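Local coordinates for protein translation initiation factor eIF-2B (Pyrococcus horikoshii, PDB 1VB5) that probably catalyses the exchange of GDP bound to initiation factor 2 for GTP, as a regulatory subunit of archaeal initiation factor 2B in translation initiation, at residues 178-183 against 211-216; 183-188 against 216-221. All coordinates share one frame; numbering follows the deposited sequence.

Interaction 1: residues 178-183 against 211-216; sequences ASIAIV and AIPFYV
F214 lies across V183 and A181 on one face of two parallel strands. Its ring crosses the V183 side chain at about a right angle, CZ meeting CG2 of V183 at 3.8 Å, while CD1 rests 3.7 Å from CB of A181; CG anti to the backbone N (chi1 -168°) places the ring against the neighbouring strand. Beyond it, CG2 of V183 also meets CG2 of V216. Y215 points to the opposite face, where I180 runs obliquely to it: CD1 of I180, carried out by an extended chain, touches CD1 of the tyrosine at 3.9 Å. At the entry to the strands, CG2 of I212 sits 3.8 Å from the backbone N of I180, and CG of P213 lies against O of S179. Donors alternate as in parallel pairing: A181 N bonds P213 O, Y215 N reaches A181 O at 2.8 Å, and V183 N bonds Y215 O. Helix 200-209 packs under F214, V183 and I212, and leads through a Schellman motif at A211 into strand 214-217. The result is a beta-alpha-beta crossover whose connection also carries the antiparallel strands 187-188 and 194-197 ahead of helix 200-209, in a Rossmann-like sheet.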
loop_
_atom_site.group_PDB
_atom_site.type_symbol
_atom_site.label_atom_id
_atom_site.label_comp_id
_atom_site.label_asym_id
_atom_site.label_seq_id
_atom_site.Cartn_x
_atom_site.Cartn_y
_atom_site.Cartn_z
ATOM N N ALA B 178 10.932 3.572 -11.670
ATOM C CA ALA B 178 11.785 4.568 -11.031
ATOM C C ALA B 178 13.259 4.267 -11.217
ATOM O O ALA B 178 13.635 3.126 -11.471
ATOM C CB ALA B 178 11.463 4.650 -9.544
ATOM N N SER B 179 14.087 5.298 -11.092
ATOM C CA SER B 179 15.532 5.144 -11.210
ATOM C C SER B 179 16.145 5.442 -9.843
ATOM O O SER B 179 17.323 5.162 -9.594
ATOM C CB SER B 179 16.092 6.117 -12.245
ATOM O OG SER B 179 15.869 7.456 -11.840
ATOM N N ILE B 180 15.335 6.020 -8.961
ATOM C CA ILE B 180 15.785 6.359 -7.619
ATOM C C ILE B 180 14.593 6.684 -6.730
ATOM O O ILE B 180 13.584 7.209 -7.194
ATOM C CB ILE B 180 16.763 7.564 -7.646
ATOM C CG1 ILE B 180 17.276 7.859 -6.237
ATOM C CG2 ILE B 180 16.071 8.790 -8.215
ATOM C CD1 ILE B 180 18.422 8.875 -6.207
ATOM N N ALA B 181 14.714 6.352 -5.452
ATOM C CA ALA B 181 13.660 6.603 -4.487
ATOM C C ALA B 181 14.188 7.560 -3.421
ATOM O O ALA B 181 15.326 7.427 -2.962
ATOM C CB ALA B 181 13.216 5.288 -3.844
ATOM N N ILE B 182 13.356 8.525 -3.041
ATOM C CA ILE B 182 13.716 9.504 -2.029
ATOM C C ILE B 182 12.519 9.745 -1.123
ATOM O O ILE B 182 11.493 10.256 -1.569
ATOM C CB ILE B 182 14.130 10.859 -2.664
ATOM C CG1 ILE B 182 15.345 10.668 -3.570
ATOM C CG2 ILE B 182 14.460 11.869 -1.570
ATOM C CD1 ILE B 182 15.824 11.951 -4.247
ATOM N N VAL B 183 12.644 9.364 0.143
ATOM C CA VAL B 183 11.572 9.568 1.103
ATOM C C VAL B 183 12.110 10.352 2.294
ATOM O O VAL B 183 13.326 10.479 2.471
ATOM C CB VAL B 183 10.990 8.224 1.610
ATOM C CG1 VAL B 183 10.471 7.400 0.426
ATOM C CG2 VAL B 183 12.050 7.443 2.379
ATOM N N ALA B 211 16.606 -3.384 -7.582
ATOM C CA ALA B 211 17.855 -2.625 -7.667
ATOM C C ALA B 211 17.653 -1.137 -7.948
ATOM O O ALA B 211 18.190 -0.588 -8.909
ATOM C CB ALA B 211 18.761 -3.235 -8.737
ATOM N N ILE B 212 16.868 -0.495 -7.100
ATOM C CA ILE B 212 16.603 0.928 -7.216
ATOM C C ILE B 212 17.139 1.579 -5.942
ATOM O O ILE B 212 16.659 1.297 -4.847
ATOM C CB ILE B 212 15.087 1.187 -7.349
ATOM C CG1 ILE B 212 14.599 0.593 -8.669
ATOM C CG2 ILE B 212 14.793 2.686 -7.315
ATOM C CD1 ILE B 212 13.192 0.119 -8.612
ATOM N N PRO B 213 18.161 2.436 -6.072
ATOM C CA PRO B 213 18.726 3.099 -4.893
ATOM C C PRO B 213 17.684 3.838 -4.076
ATOM O O PRO B 213 16.938 4.671 -4.590
ATOM C CB PRO B 213 19.815 4.012 -5.476
ATOM C CG PRO B 213 19.499 4.084 -6.952
ATOM C CD PRO B 213 18.935 2.745 -7.283
ATOM N N PHE B 214 17.651 3.515 -2.791
ATOM C CA PHE B 214 16.687 4.073 -1.845
ATOM C C PHE B 214 17.352 5.054 -0.876
ATOM O O PHE B 214 18.138 4.650 -0.021
ATOM C CB PHE B 214 16.064 2.912 -1.060
ATOM C CG PHE B 214 14.857 3.284 -0.245
ATOM C CD1 PHE B 214 13.580 3.195 -0.791
ATOM C CD2 PHE B 214 14.991 3.650 1.088
ATOM C CE1 PHE B 214 12.455 3.456 -0.016
ATOM C CE2 PHE B 214 13.870 3.915 1.874
ATOM C CZ PHE B 214 12.598 3.814 1.318
ATOM N N TYR B 215 17.022 6.339 -0.994
ATOM C CA TYR B 215 17.602 7.346 -0.108
ATOM C C TYR B 215 16.583 7.948 0.838
ATOM O O TYR B 215 15.410 8.121 0.491
ATOM C CB TYR B 215 18.256 8.475 -0.910
ATOM C CG TYR B 215 19.564 8.096 -1.569
ATOM C CD1 TYR B 215 19.589 7.412 -2.792
ATOM C CD2 TYR B 215 20.781 8.421 -0.967
ATOM C CE1 TYR B 215 20.804 7.069 -3.396
ATOM C CE2 TYR B 215 21.994 8.079 -1.558
ATOM C CZ TYR B 215 22.003 7.411 -2.769
ATOM O OH TYR B 215 23.215 7.124 -3.366
ATOM N N VAL B 216 17.049 8.274 2.036
ATOM C CA VAL B 216 16.209 8.871 3.058
ATOM C C VAL B 216 16.729 10.275 3.355
ATOM O O VAL B 216 17.926 10.465 3.554
ATOM C CB VAL B 216 16.246 8.037 4.355
ATOM C CG1 VAL B 216 15.460 8.749 5.460
ATOM C CG2 VAL B 216 15.678 6.652 4.090
#

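Interaction 2: residues 183-188 against 216-221; sequences VGADMI and VAAETY
A185 and V216 meet through methyl groups, CB of the alanine 3.7 Å from CG1 of the valine, in the small apolar cluster that joins these segments. CG1 of V216 stands anti to its backbone N (chi1 175°), a position that carries it past the end of the paired strands to A185 and G184. A218 adds its CB, 4.0 Å from CB of A185 and 3.9 Å from CG1 of I188. The isoleucine bends round at its tip (chi2 -60°), and its CD1 comes within 4.2 Å of CG1 of V216, so that I188 spans V216 and A218. These residues are all buried, and the cluster is purely aliphatic.

Polar contact between the segments is confined to the backbone. A217 N donates to V183 O at 2.8 Å in a nearly straight bond (166° at the hydrogen), the last rung of the parallel ladder. The same carbonyl also receives a CA-H...O contact from V216. One residue on, CA of G184 approaches O of A217 at 3.5 Å in another such contact, as regular pairing gives way and the two segments diverge.

At D186 and M187, both opposite V195, a classic beta bulge starts the strand that pairs antiparallel with 194-197. V194 of that strand touches A185 and I188, while helix 63-71 meets M187 and Y221. E219, whose OE2 is hydrogen-bonded to OG1 of T121, packs on helix 78-106. The contact therefore lies just beyond the C-terminal ends of strands 180-183 and 214-217, where the first leads into strand 187-188 of the small antiparallel sheet and the second into the 3-10 segment at 220-221, beside helices 63-71 and 78-106.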
loop_
_atom_site.group_PDB
_atom_site.type_symbol
_atom_site.label_atom_id
_atom_site.label_comp_id
_atom_site.label_asym_id
_atom_site.label_seq_id
_atom_site.Cartn_x
_atom_site.Cartn_y
_atom_site.Cartn_z
ATOM N N VAL B 183 12.644 9.364 0.143
ATOM C CA VAL B 183 11.572 9.568 1.103
ATOM C C VAL B 183 12.110 10.352 2.294
ATOM O O VAL B 183 13.326 10.479 2.471
ATOM C CB VAL B 183 10.990 8.224 1.610
ATOM C CG1 VAL B 183 10.471 7.400 0.426
ATOM C CG2 VAL B 183 12.050 7.443 2.379
ATOM N N GLY B 184 11.204 10.893 3.097
ATOM C CA GLY B 184 11.614 11.644 4.266
ATOM C C GLY B 184 11.738 10.706 5.450
ATOM O O GLY B 184 11.885 9.492 5.275
ATOM N N ALA B 185 11.669 11.263 6.652
ATOM C CA ALA B 185 11.767 10.474 7.869
ATOM C C ALA B 185 11.265 11.268 9.064
ATOM O O ALA B 185 11.476 12.482 9.152
ATOM C CB ALA B 185 13.207 10.054 8.103
ATOM N N ASP B 186 10.594 10.576 9.976
ATOM C CA ASP B 186 10.083 11.188 11.190
ATOM C C ASP B 186 11.111 10.946 12.291
ATOM O O ASP B 186 11.151 11.657 13.286
ATOM C CB ASP B 186 8.736 10.563 11.568
ATOM C CG ASP B 186 7.656 10.872 10.553
ATOM O OD1 ASP B 186 7.129 12.008 10.562
ATOM O OD2 ASP B 186 7.341 9.987 9.731
ATOM N N MET B 187 11.953 9.938 12.091
ATOM C CA MET B 187 12.984 9.607 13.067
ATOM C C MET B 187 14.011 8.618 12.529
ATOM O O MET B 187 13.674 7.703 11.770
ATOM C CB MET B 187 12.354 9.003 14.330
ATOM C CG MET B 187 13.380 8.570 15.368
ATOM S SD MET B 187 12.731 7.633 16.764
ATOM C CE MET B 187 11.432 8.726 17.367
ATOM N N ILE B 188 15.267 8.825 12.909
ATOM C CA ILE B 188 16.340 7.914 12.545
ATOM C C ILE B 188 16.721 7.385 13.925
ATOM O O ILE B 188 17.239 8.135 14.759
ATOM C CB ILE B 188 17.568 8.631 11.928
ATOM C CG1 ILE B 188 17.178 9.377 10.643
ATOM C CG2 ILE B 188 18.664 7.611 11.652
ATOM C CD1 ILE B 188 16.599 8.499 9.536
ATOM N N VAL B 216 17.049 8.274 2.036
ATOM C CA VAL B 216 16.209 8.871 3.058
ATOM C C VAL B 216 16.729 10.275 3.355
ATOM O O VAL B 216 17.926 10.465 3.554
ATOM C CB VAL B 216 16.246 8.037 4.355
ATOM C CG1 VAL B 216 15.460 8.749 5.460
ATOM C CG2 VAL B 216 15.678 6.652 4.090
ATOM N N ALA B 217 15.833 11.254 3.359
ATOM C CA ALA B 217 16.221 12.633 3.640
ATOM C C ALA B 217 15.835 12.960 5.073
ATOM O O ALA B 217 14.651 12.973 5.415
ATOM C CB ALA B 217 15.515 13.584 2.678
ATOM N N ALA B 218 16.830 13.219 5.914
ATOM C CA ALA B 218 16.553 13.536 7.307
ATOM C C ALA B 218 17.565 14.500 7.905
ATOM O O ALA B 218 18.756 14.205 7.958
ATOM C CB ALA B 218 16.520 12.257 8.132
ATOM N N GLU B 219 17.093 15.662 8.350
ATOM C CA GLU B 219 17.991 16.624 8.967
ATOM C C GLU B 219 18.468 16.003 10.274
ATOM O O GLU B 219 17.801 15.134 10.843
ATOM C CB GLU B 219 17.278 17.953 9.258
ATOM C CG GLU B 219 16.882 18.733 8.015
ATOM C CD GLU B 219 15.501 18.362 7.492
ATOM O OE1 GLU B 219 15.005 17.267 7.826
ATOM O OE2 GLU B 219 14.915 19.168 6.735
ATOM N N THR B 220 19.627 16.453 10.738
ATOM C CA THR B 220 20.219 15.960 11.970
ATOM C C THR B 220 19.304 16.022 13.199
ATOM O O THR B 220 19.408 15.183 14.094
ATOM C CB THR B 220 21.538 16.723 12.244
ATOM O OG1 THR B 220 22.581 16.141 11.451
ATOM C CG2 THR B 220 21.912 16.675 13.706
ATOM N N TYR B 221 18.406 16.999 13.254
ATOM C CA TYR B 221 17.522 17.097 14.409
ATOM C C TYR B 221 16.429 16.026 14.367
ATOM O O TYR B 221 15.554 15.986 15.230
ATOM C CB TYR B 221 16.922 18.513 14.528
ATOM C CG TYR B 221 15.988 18.930 13.414
ATOM C CD1 TYR B 221 14.674 18.462 13.365
ATOM C CD2 TYR B 221 16.423 19.779 12.398
ATOM C CE1 TYR B 221 13.817 18.825 12.330
ATOM C CE2 TYR B 221 15.575 20.147 11.356
ATOM C CZ TYR B 221 14.276 19.665 11.329
ATOM O OH TYR B 221 13.439 20.008 10.287
#

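How the interactions relate
Interaction 2 begins at the last rungs of the pairing that makes up interaction 1; their centres are about 14 Å apart, and V183 and V216 are common to both. Along the chain their segments alternate: 178-183 runs into 183-188, strand 194-197 and helix 200-209 follow, and 211-216 then continues as 216-221. Interaction 1 joins neighbouring strands in the seven-stranded mixed sheet; beyond their C-terminal ends one segment enters the three-stranded antiparallel sheet and the other a 3-10 segment. Interaction 2 is centred about 6 Å from the centre of the chain, against about 17 Å for interaction 1, and its segments touch helices 63-71 and 78-106, linking the Rossmann-like sheet to the N-terminal helices.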